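Pseudouridylate synthase RPUSD4, mitochondrial (Homo sapiens, PDB 5UBA) catalyses the isomerization of uridine to pseudouridine in mitochondrial RNAs, including a modification of 16S rRNA required for its assembly into functional mitochondrial ribosomes. Local coordinates at residues M148-S153 and R202-F207; I197-R202 and H217-W222; C211-D216 and I248-H253. All coordinates share one frame; numbering follows the deposited sequence.

How the interactions relate
Interactions 1 and 2 load the same helix, 200-209, and share Arg202, though that residue makes its cross-segment contacts only in interaction 2. Interaction 1 is apolar and partly buried, where a short strand lies on the helix. Interaction 2, about 8 Å from it centre to centre, joins the helix start to the calcium-binding loop through polar and aromatic groups and reaches the putative catalytic Asp83. Interaction 3 is the core contact: nearly all its touching residues are buried, and weak bonds to a backbone carbonyl, a histidine face and aliphatic packing combine. Arg202 ties interactions 2 and 3 together through its salt bridge to Asp216, as does the hydrogen bond of His217 NE2 to Ile248 O.

Interaction 1. Residues M148-S153 and R202-F207; sequences MTLSPS and RVHLSF
Leu150 packs against one helical turn closed by the bond from Phe207 N to Val203 O, 2.9 Å, which sets Val203 and Phe207 one turn apart on the helix side facing the leucine. Leu150 drops its forked end between them. Its CB is directed toward the helix, and with CG anti to the carbonyl carbon (chi1 -61°) the two methyls reach different partners: CD1 lies 3.6 Å from Phe207 CB, and CD2 lies 3.6 Å from Val203 CG1. Leu150 and Val203 reach past one another from opposite directions, touching along their flanks. Beyond Val203, the same Leu150 CD2 reaches His204 CD2 at 3.8 Å, coming to the imidazole edge near the ring plane. That ring is held in rotation at both nitrogens, ND1 by Thr175 OG1 and NE2 by Ile132 O, so the leucine methyl meets a fixed edge. Val203 also serves two other neighbours. Its CG1 sits at the rim of the Phe207 ring, in plane, while CG2 touches Met148 CB at 4.0 Å. Met148 turns its sulfur end away from the helix, and its backbone O is taken by Arg224 NH2. The Phe207 ring also meets that of Trp222, planes at about 50°. Leu150 and Thr149 belong to a two-stranded antiparallel ribbon with strand 134-135, whose Ile134 touches both Leu150 and His204. The contact thus seats this small ribbon on helix 200-209 of the RluA-family catalytic domain, with the Met148 side chain about 9 Å from that of Asp83, the active-site residue inferred by similarity.

Interaction 2. Residues I197-R202 and H217-W222; sequences IKHQLR and HKYSDW. With CA (calcium ion), chain E.
The type II turn from Ile197 to Gln200 puts His199 at the N-cap of helix 200-209, facing Tyr219 in the type I turn His217-Ser220, with Arg202 CA 7.1 Å from Tyr219 CA. His199 ND1 and Tyr219 OH share a short, nearly straight hydrogen bond of 2.6 Å (160°), in which either could be the donor. The hydroxyl comes to the imidazole edge, near its plane, and the two rings stand steeply at 82°. Both faces of the imidazole are taken: Arg202 NH1 lies over one and Lys198 CE over the other, each offset toward the rim. Lys198 NZ makes a salt bridge to Asp83, the probable catalytic aspartate, which His199 also touches; a basic residue paired with that aspartate recurs in pseudouridine synthases. Arg202 turns a guanidinium face to the Tyr219 ring edge, NE lying 3.6 Å from CD2. Its NH2 is salt-bridged to Asp216 OD1, which helps hold the group beside the tyrosine. Over the centre of a Tyr219 face lies Lys218 CG. Lys218 runs out with CG anti to the backbone N, then bends at chi3 (-73°), leaving NZ 4.0 Å from His199 CE1, near the ring's edge and not bonded to it. The two ends of the same turn hold the calcium ion, through His217 O at 2.3 Å and Ser220 O at 2.5 Å, with Asn223 O, Ala226 O and a water that donates to Asp221 OD2.

Interaction 3. Residues C211-D216 and I248-H253; sequences CPILGD and IPLHLH
Leu214 has CG anti to the backbone N (chi1 180°) and His251 has CG anti to the carbonyl carbon (chi1 -72°), which runs the two side chains alongside each other. Leu214 CD2 then sits over the imidazole centre of His251, 3.7 Å from the centroid and 11° off the normal, a CH-pi contact. Leu214 O takes two weak bonds, from His251 N at 3.0 Å and from His251 ND1 at 3.4 Å, and Leu250 CA-H adds a third contact. ND1 divides itself between Leu214 O and Pro249 O, the latter 2.8 Å away, both weakly, and NE2 is hydrogen-bonded to Ser282 OG; together these limit the ring's rotation. With the imidazole cut back to an alanine, Leu214 CD2 would probably lose the ring face it packs on, and Ser282 OG its bond to NE2. Gly215, third in the type II turn Ile213-Asp216, brings CA to 3.4 Å from Pro249 O in a CA-H...O contact; a side chain would collide with that carbonyl. Leu250 CD1 touches both Ile213 CG2, at 3.7 Å, and Asp216 CB, at 3.5 Å, while Asp216's carboxylate pairs with Arg202. Ile213 and Leu250 both lean on Arg202 of helix 200-209; Ile213 and His251 also touch strand 112-120, and Pro249 packs on helix 277-285 just before the chain enters strand 252-259.

Interaction 1. Residues M148-S153 and R202-F207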
loop_
_atom_site.group_PDB
_atom_site.type_symbol
_atom_site.label_atom_id
_atom_site.label_comp_id
_atom_site.label_asym_id
_atom_site.label_seq_id
_atom_site.Cartn_x
_atom_site.Cartn_y
_atom_site.Cartn_z
ATOM N N MET A 148 13.612 -1.891 7.698
ATOM C CA MET A 148 13.997 -1.410 6.359
ATOM C C MET A 148 14.567 -0.000 6.411
ATOM O O MET A 148 14.005 0.884 7.068
ATOM C CB MET A 148 12.794 -1.416 5.407
ATOM C CG MET A 148 11.927 -2.660 5.461
ATOM S SD MET A 148 12.799 -4.201 5.150
ATOM C CE MET A 148 11.644 -5.398 5.793
ATOM N N THR A 149 15.676 0.208 5.699
ATOM C CA THR A 149 16.293 1.533 5.556
ATOM C C THR A 149 16.824 1.718 4.134
ATOM O O THR A 149 16.866 0.763 3.363
ATOM C CB THR A 149 17.459 1.705 6.548
ATOM O OG1 THR A 149 18.354 0.589 6.432
ATOM C CG2 THR A 149 16.937 1.789 7.983
ATOM N N LEU A 150 17.224 2.941 3.798
ATOM C CA LEU A 150 17.868 3.216 2.520
ATOM C C LEU A 150 19.344 2.859 2.587
ATOM O O LEU A 150 19.943 2.883 3.666
ATOM C CB LEU A 150 17.720 4.694 2.126
ATOM C CG LEU A 150 16.286 5.196 1.936
ATOM C CD1 LEU A 150 16.279 6.640 1.482
ATOM C CD2 LEU A 150 15.566 4.339 0.922
ATOM N N SER A 151 19.920 2.560 1.424
ATOM C CA SER A 151 21.344 2.226 1.306
ATOM C C SER A 151 21.946 3.036 0.150
ATOM O O SER A 151 22.059 2.534 -0.967
ATOM C CB SER A 151 21.493 0.723 1.095
ATOM O OG SER A 151 22.841 0.353 0.852
ATOM N N PRO A 152 22.333 4.306 0.412
ATOM C CA PRO A 152 22.845 5.158 -0.669
ATOM C C PRO A 152 24.329 4.952 -0.939
ATOM O O PRO A 152 25.002 4.233 -0.207
ATOM C CB PRO A 152 22.603 6.586 -0.158
ATOM C CG PRO A 152 22.092 6.454 1.244
ATOM C CD PRO A 152 22.286 5.037 1.687
ATOM N N SER A 153 24.797 5.594 -2.007
ATOM C CA SER A 153 26.168 5.487 -2.461
ATOM C C SER A 153 27.173 6.161 -1.521
ATOM O O SER A 153 28.333 5.766 -1.507
ATOM C CB SER A 153 26.300 6.066 -3.872
ATOM N N ARG A 202 6.615 3.390 1.593
ATOM C CA ARG A 202 6.743 4.096 2.858
ATOM C C ARG A 202 8.140 4.611 3.097
ATOM O O ARG A 202 8.315 5.748 3.535
ATOM C CB ARG A 202 6.272 3.201 4.005
ATOM C CG ARG A 202 4.794 2.896 3.935
ATOM C CD ARG A 202 4.436 1.724 4.812
ATOM N NE ARG A 202 4.532 2.065 6.216
ATOM C CZ ARG A 202 4.290 1.216 7.210
ATOM N NH1 ARG A 202 3.928 -0.034 6.940
ATOM N NH2 ARG A 202 4.403 1.616 8.474
ATOM N N VAL A 203 9.129 3.781 2.818
ATOM C CA VAL A 203 10.545 4.137 3.055
ATOM C C VAL A 203 10.992 5.173 2.030
ATOM O O VAL A 203 11.602 6.188 2.387
ATOM C CB VAL A 203 11.421 2.880 3.070
ATOM C CG1 VAL A 203 12.921 3.207 3.131
ATOM C CG2 VAL A 203 11.018 1.993 4.243
ATOM N N HIS A 204 10.650 4.987 0.769
ATOM C CA HIS A 204 11.020 5.992 -0.225
ATOM C C HIS A 204 10.381 7.351 0.051
ATOM O O HIS A 204 11.028 8.389 -0.074
ATOM C CB HIS A 204 10.670 5.507 -1.617
ATOM C CG HIS A 204 11.703 4.612 -2.213
ATOM N ND1 HIS A 204 11.502 3.960 -3.403
ATOM C CD2 HIS A 204 12.970 4.329 -1.828
ATOM C CE1 HIS A 204 12.607 3.304 -3.730
ATOM N NE2 HIS A 204 13.511 3.504 -2.789
ATOM N N LEU A 205 9.107 7.382 0.436
ATOM C CA LEU A 205 8.460 8.666 0.742
ATOM C C LEU A 205 9.048 9.331 1.992
ATOM O O LEU A 205 9.318 10.539 1.992
ATOM C CB LEU A 205 6.949 8.478 0.927
ATOM C CG LEU A 205 6.122 8.452 -0.339
ATOM C CD1 LEU A 205 4.714 7.958 -0.051
ATOM C CD2 LEU A 205 6.064 9.812 -1.012
ATOM N N SER A 206 9.229 8.560 3.063
ATOM C CA SER A 206 9.679 9.128 4.341
ATOM C C SER A 206 11.139 9.536 4.264
ATOM O O SER A 206 11.459 10.686 4.552
ATOM C CB SER A 206 9.470 8.162 5.491
ATOM O OG SER A 206 9.861 8.832 6.675
ATOM N N PHE A 207 12.001 8.616 3.864
ATOM C CA PHE A 207 13.445 8.856 3.930
ATOM C C PHE A 207 13.952 9.510 2.654
ATOM O O PHE A 207 14.866 10.352 2.722
ATOM C CB PHE A 207 14.175 7.546 4.214
ATOM C CG PHE A 207 13.861 6.952 5.554
ATOM C CD1 PHE A 207 14.135 7.654 6.718
ATOM C CD2 PHE A 207 13.315 5.695 5.663
ATOM C CE1 PHE A 207 13.849 7.111 7.968
ATOM C CE2 PHE A 207 13.021 5.142 6.912
ATOM C CZ PHE A 207 13.277 5.853 8.060
#

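Interaction 2. Residues I197-R202 and H217-W222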
loop_
_atom_site.group_PDB
_atom_site.type_symbol
_atom_site.label_atom_id
_atom_site.label_comp_id
_atom_site.label_asym_id
_atom_site.label_seq_id
_atom_site.Cartn_x
_atom_site.Cartn_y
_atom_site.Cartn_z
ATOM N N ILE A 197 9.667 -4.276 -3.305
ATOM C CA ILE A 197 10.454 -4.473 -2.080
ATOM C C ILE A 197 9.579 -4.106 -0.887
ATOM O O ILE A 197 8.794 -3.158 -0.949
ATOM C CB ILE A 197 11.737 -3.613 -2.105
ATOM C CG1 ILE A 197 12.657 -4.046 -3.275
ATOM C CG2 ILE A 197 12.488 -3.658 -0.784
ATOM C CD1 ILE A 197 12.986 -5.520 -3.309
ATOM N N LYS A 198 9.732 -4.863 0.200
ATOM C CA LYS A 198 8.971 -4.648 1.431
ATOM C C LYS A 198 9.050 -3.199 1.921
ATOM O O LYS A 198 10.149 -2.631 2.073
ATOM C CB LYS A 198 9.527 -5.593 2.503
ATOM C CG LYS A 198 8.913 -5.457 3.892
ATOM C CD LYS A 198 7.448 -5.818 3.896
ATOM C CE LYS A 198 6.983 -6.144 5.306
ATOM N NZ LYS A 198 5.601 -6.672 5.234
ATOM N N HIS A 199 7.880 -2.595 2.123
ATOM C CA HIS A 199 7.748 -1.220 2.612
ATOM C C HIS A 199 8.380 -0.155 1.722
ATOM O O HIS A 199 8.605 0.961 2.162
ATOM C CB HIS A 199 8.250 -1.078 4.051
ATOM C CG HIS A 199 7.399 -1.783 5.045
ATOM N ND1 HIS A 199 7.752 -1.886 6.370
ATOM C CD2 HIS A 199 6.218 -2.426 4.913
ATOM C CE1 HIS A 199 6.808 -2.549 7.014
ATOM N NE2 HIS A 199 5.868 -2.891 6.154
ATOM N N GLN A 200 8.605 -0.462 0.443
ATOM C CA GLN A 200 9.345 0.486 -0.378
ATOM C C GLN A 200 8.647 1.827 -0.518
ATOM O O GLN A 200 9.307 2.833 -0.506
ATOM C CB GLN A 200 9.749 -0.086 -1.739
ATOM C CG GLN A 200 8.726 -0.159 -2.833
ATOM C CD GLN A 200 9.408 -0.450 -4.163
ATOM O OE1 GLN A 200 9.888 -1.561 -4.351
ATOM N NE2 GLN A 200 9.469 0.531 -5.075
ATOM N N LEU A 201 7.330 1.855 -0.661
ATOM C CA LEU A 201 6.626 3.148 -0.800
ATOM C C LEU A 201 6.782 4.015 0.437
ATOM O O LEU A 201 7.024 5.237 0.339
ATOM C CB LEU A 201 5.134 2.973 -1.125
ATOM C CG LEU A 201 4.826 2.195 -2.404
ATOM C CD1 LEU A 201 3.331 2.106 -2.613
ATOM C CD2 LEU A 201 5.521 2.802 -3.606
ATOM N N ARG A 202 6.615 3.390 1.593
ATOM C CA ARG A 202 6.743 4.096 2.858
ATOM C C ARG A 202 8.140 4.611 3.097
ATOM O O ARG A 202 8.315 5.748 3.535
ATOM C CB ARG A 202 6.272 3.201 4.005
ATOM C CG ARG A 202 4.794 2.896 3.935
ATOM C CD ARG A 202 4.436 1.724 4.812
ATOM N NE ARG A 202 4.532 2.065 6.216
ATOM C CZ ARG A 202 4.290 1.216 7.210
ATOM N NH1 ARG A 202 3.928 -0.034 6.940
ATOM N NH2 ARG A 202 4.403 1.616 8.474
ATOM N N HIS A 217 3.513 5.960 11.701
ATOM C CA HIS A 217 4.253 6.175 12.944
ATOM C C HIS A 217 5.632 5.551 12.870
ATOM O O HIS A 217 6.647 6.193 13.281
ATOM C CB HIS A 217 3.419 5.674 14.112
ATOM C CG HIS A 217 2.042 6.228 14.070
ATOM N ND1 HIS A 217 1.801 7.577 14.135
ATOM C CD2 HIS A 217 0.851 5.643 13.806
ATOM C CE1 HIS A 217 0.506 7.796 14.000
ATOM N NE2 HIS A 217 -0.091 6.637 13.770
ATOM N N LYS A 218 5.726 4.354 12.286
ATOM C CA LYS A 218 6.982 3.613 12.200
ATOM C C LYS A 218 8.065 4.379 11.461
ATOM O O LYS A 218 9.216 4.450 11.912
ATOM C CB LYS A 218 6.739 2.256 11.534
ATOM C CG LYS A 218 7.997 1.416 11.324
ATOM C CD LYS A 218 7.708 0.069 10.706
ATOM C CE LYS A 218 7.054 -0.897 11.680
ATOM N NZ LYS A 218 6.679 -2.141 10.948
ATOM N N TYR A 219 7.716 4.960 10.326
ATOM C CA TYR A 219 8.717 5.597 9.486
ATOM C C TYR A 219 8.823 7.115 9.604
ATOM O O TYR A 219 9.538 7.728 8.799
ATOM C CB TYR A 219 8.513 5.118 8.043
ATOM C CG TYR A 219 8.831 3.641 7.864
ATOM C CD1 TYR A 219 10.120 3.147 8.093
ATOM C CD2 TYR A 219 7.862 2.725 7.479
ATOM C CE1 TYR A 219 10.419 1.801 7.918
ATOM C CE2 TYR A 219 8.147 1.388 7.305
ATOM C CZ TYR A 219 9.425 0.918 7.508
ATOM O OH TYR A 219 9.704 -0.423 7.348
ATOM N N SER A 220 8.193 7.714 10.619
ATOM C CA SER A 220 8.228 9.164 10.835
ATOM C C SER A 220 9.160 9.602 11.980
ATOM O O SER A 220 9.266 8.931 13.033
ATOM C CB SER A 220 6.822 9.694 11.094
ATOM O OG SER A 220 5.972 9.542 9.967
ATOM N N ASP A 221 9.818 10.743 11.749
ATOM C CA ASP A 221 10.597 11.455 12.768
ATOM C C ASP A 221 11.783 10.674 13.317
ATOM O O ASP A 221 12.244 10.955 14.434
ATOM C CB ASP A 221 9.656 11.948 13.888
ATOM C CG ASP A 221 8.389 12.570 13.341
ATOM O OD1 ASP A 221 8.495 13.556 12.580
ATOM O OD2 ASP A 221 7.279 12.060 13.628
ATOM N N TRP A 222 12.323 9.741 12.526
ATOM C CA TRP A 222 13.484 8.939 12.927
ATOM C C TRP A 222 13.319 8.293 14.298
ATOM O O TRP A 222 14.268 8.209 15.088
ATOM C CB TRP A 222 14.752 9.808 12.874
ATOM C CG TRP A 222 14.946 10.442 11.533
ATOM C CD1 TRP A 222 14.475 11.656 11.130
ATOM C CD2 TRP A 222 15.616 9.871 10.397
ATOM N NE1 TRP A 222 14.827 11.888 9.819
ATOM C CE2 TRP A 222 15.529 10.814 9.344
ATOM C CE3 TRP A 222 16.304 8.669 10.177
ATOM C CZ2 TRP A 222 16.103 10.594 8.077
ATOM C CZ3 TRP A 222 16.877 8.447 8.911
ATOM C CH2 TRP A 222 16.769 9.413 7.881
HETATM CA CA CA E . 7.700 7.735 14.609
HETATM O O HOH W 1 7.504 9.905 15.425
#

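Interaction 3. Residues C211-D216 and I248-H253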
loop_
_atom_site.group_PDB
_atom_site.type_symbol
_atom_site.label_atom_id
_atom_site.label_comp_id
_atom_site.label_asym_id
_atom_site.label_seq_id
_atom_site.Cartn_x
_atom_site.Cartn_y
_atom_site.Cartn_z
ATOM N N CYS A 211 8.588 13.068 3.142
ATOM C CA CYS A 211 7.149 13.219 3.060
ATOM C C CYS A 211 6.497 11.925 3.522
ATOM O O CYS A 211 5.916 11.203 2.711
ATOM C CB CYS A 211 6.690 13.568 1.648
ATOM S SG CYS A 211 7.269 15.181 1.039
ATOM N N PRO A 212 6.572 11.636 4.830
ATOM C CA PRO A 212 5.992 10.362 5.268
ATOM C C PRO A 212 4.493 10.310 5.056
ATOM O O PRO A 212 3.787 11.319 5.086
ATOM C CB PRO A 212 6.326 10.287 6.752
ATOM C CG PRO A 212 6.534 11.704 7.156
ATOM C CD PRO A 212 7.058 12.445 5.957
ATOM N N ILE A 213 3.996 9.104 4.843
ATOM C CA ILE A 213 2.557 8.928 4.720
ATOM C C ILE A 213 1.872 9.274 6.040
ATOM O O ILE A 213 2.404 8.963 7.119
ATOM C CB ILE A 213 2.259 7.475 4.295
ATOM C CG1 ILE A 213 2.886 7.192 2.919
ATOM C CG2 ILE A 213 0.770 7.187 4.277
ATOM C CD1 ILE A 213 2.675 5.789 2.439
ATOM N N LEU A 214 0.694 9.891 5.944
ATOM C CA LEU A 214 -0.129 10.209 7.098
ATOM C C LEU A 214 -0.438 8.914 7.856
ATOM O O LEU A 214 -0.906 7.942 7.249
ATOM C CB LEU A 214 -1.434 10.871 6.679
ATOM C CG LEU A 214 -2.409 11.253 7.796
ATOM C CD1 LEU A 214 -1.823 12.283 8.749
ATOM C CD2 LEU A 214 -3.686 11.785 7.178
ATOM N N GLY A 215 -0.139 8.893 9.150
ATOM C CA GLY A 215 -0.347 7.704 9.949
ATOM C C GLY A 215 0.817 6.764 10.010
ATOM O O GLY A 215 0.717 5.750 10.653
ATOM N N ASP A 216 1.929 7.089 9.340
ATOM C CA ASP A 216 3.081 6.206 9.351
ATOM C C ASP A 216 3.961 6.474 10.576
ATOM O O ASP A 216 5.007 7.094 10.475
ATOM C CB ASP A 216 3.900 6.303 8.060
ATOM C CG ASP A 216 4.792 5.108 7.874
ATOM O OD1 ASP A 216 5.062 4.380 8.865
ATOM O OD2 ASP A 216 5.175 4.831 6.714
ATOM N N ILE A 248 -4.118 7.492 14.476
ATOM C CA ILE A 248 -4.356 7.771 13.070
ATOM C C ILE A 248 -3.849 6.546 12.272
ATOM O O ILE A 248 -2.698 6.142 12.446
ATOM C CB ILE A 248 -3.609 9.022 12.589
ATOM C CG1 ILE A 248 -4.145 10.271 13.299
ATOM C CG2 ILE A 248 -3.713 9.212 11.084
ATOM C CD1 ILE A 248 -3.263 11.474 13.168
ATOM N N PRO A 249 -4.711 5.987 11.407
ATOM C CA PRO A 249 -4.264 4.863 10.570
ATOM C C PRO A 249 -3.343 5.302 9.445
ATOM O O PRO A 249 -3.384 6.450 9.003
ATOM C CB PRO A 249 -5.544 4.336 9.964
ATOM C CG PRO A 249 -6.406 5.541 9.866
ATOM C CD PRO A 249 -6.115 6.315 11.123
ATOM N N LEU A 250 -2.537 4.376 8.959
ATOM C CA LEU A 250 -1.825 4.618 7.694
ATOM C C LEU A 250 -2.820 4.916 6.573
ATOM O O LEU A 250 -3.909 4.352 6.537
ATOM C CB LEU A 250 -1.002 3.399 7.326
ATOM C CG LEU A 250 0.040 3.601 6.228
ATOM C CD1 LEU A 250 1.222 4.456 6.692
ATOM C CD2 LEU A 250 0.506 2.233 5.769
ATOM N N HIS A 251 -2.449 5.836 5.673
ATOM C CA HIS A 251 -3.249 6.228 4.515
ATOM C C HIS A 251 -2.524 5.789 3.245
ATOM O O HIS A 251 -1.950 6.605 2.518
ATOM C CB HIS A 251 -3.515 7.737 4.492
ATOM C CG HIS A 251 -4.490 8.192 5.534
ATOM N ND1 HIS A 251 -4.259 8.049 6.884
ATOM C CD2 HIS A 251 -5.678 8.811 5.410
ATOM C CE1 HIS A 251 -5.293 8.558 7.548
ATOM N NE2 HIS A 251 -6.172 9.001 6.676
ATOM N N LEU A 252 -2.596 4.496 2.962
ATOM C CA LEU A 252 -1.965 3.889 1.769
ATOM C C LEU A 252 -2.929 2.903 1.126
ATOM O O LEU A 252 -3.234 1.868 1.721
ATOM C CB LEU A 252 -0.652 3.221 2.132
ATOM C CG LEU A 252 0.100 2.515 0.988
ATOM C CD1 LEU A 252 0.476 3.510 -0.106
ATOM C CD2 LEU A 252 1.347 1.826 1.500
ATOM N N HIS A 253 -3.412 3.247 -0.057
ATOM C CA HIS A 253 -4.459 2.521 -0.767
ATOM C C HIS A 253 -3.949 1.986 -2.115
ATOM O O HIS A 253 -3.412 2.754 -2.929
ATOM C CB HIS A 253 -5.620 3.470 -1.007
ATOM C CG HIS A 253 -6.767 2.868 -1.752
ATOM N ND1 HIS A 253 -7.537 1.827 -1.247
ATOM C CD2 HIS A 253 -7.288 3.178 -2.958
ATOM C CE1 HIS A 253 -8.497 1.557 -2.111
ATOM N NE2 HIS A 253 -8.369 2.347 -3.161
#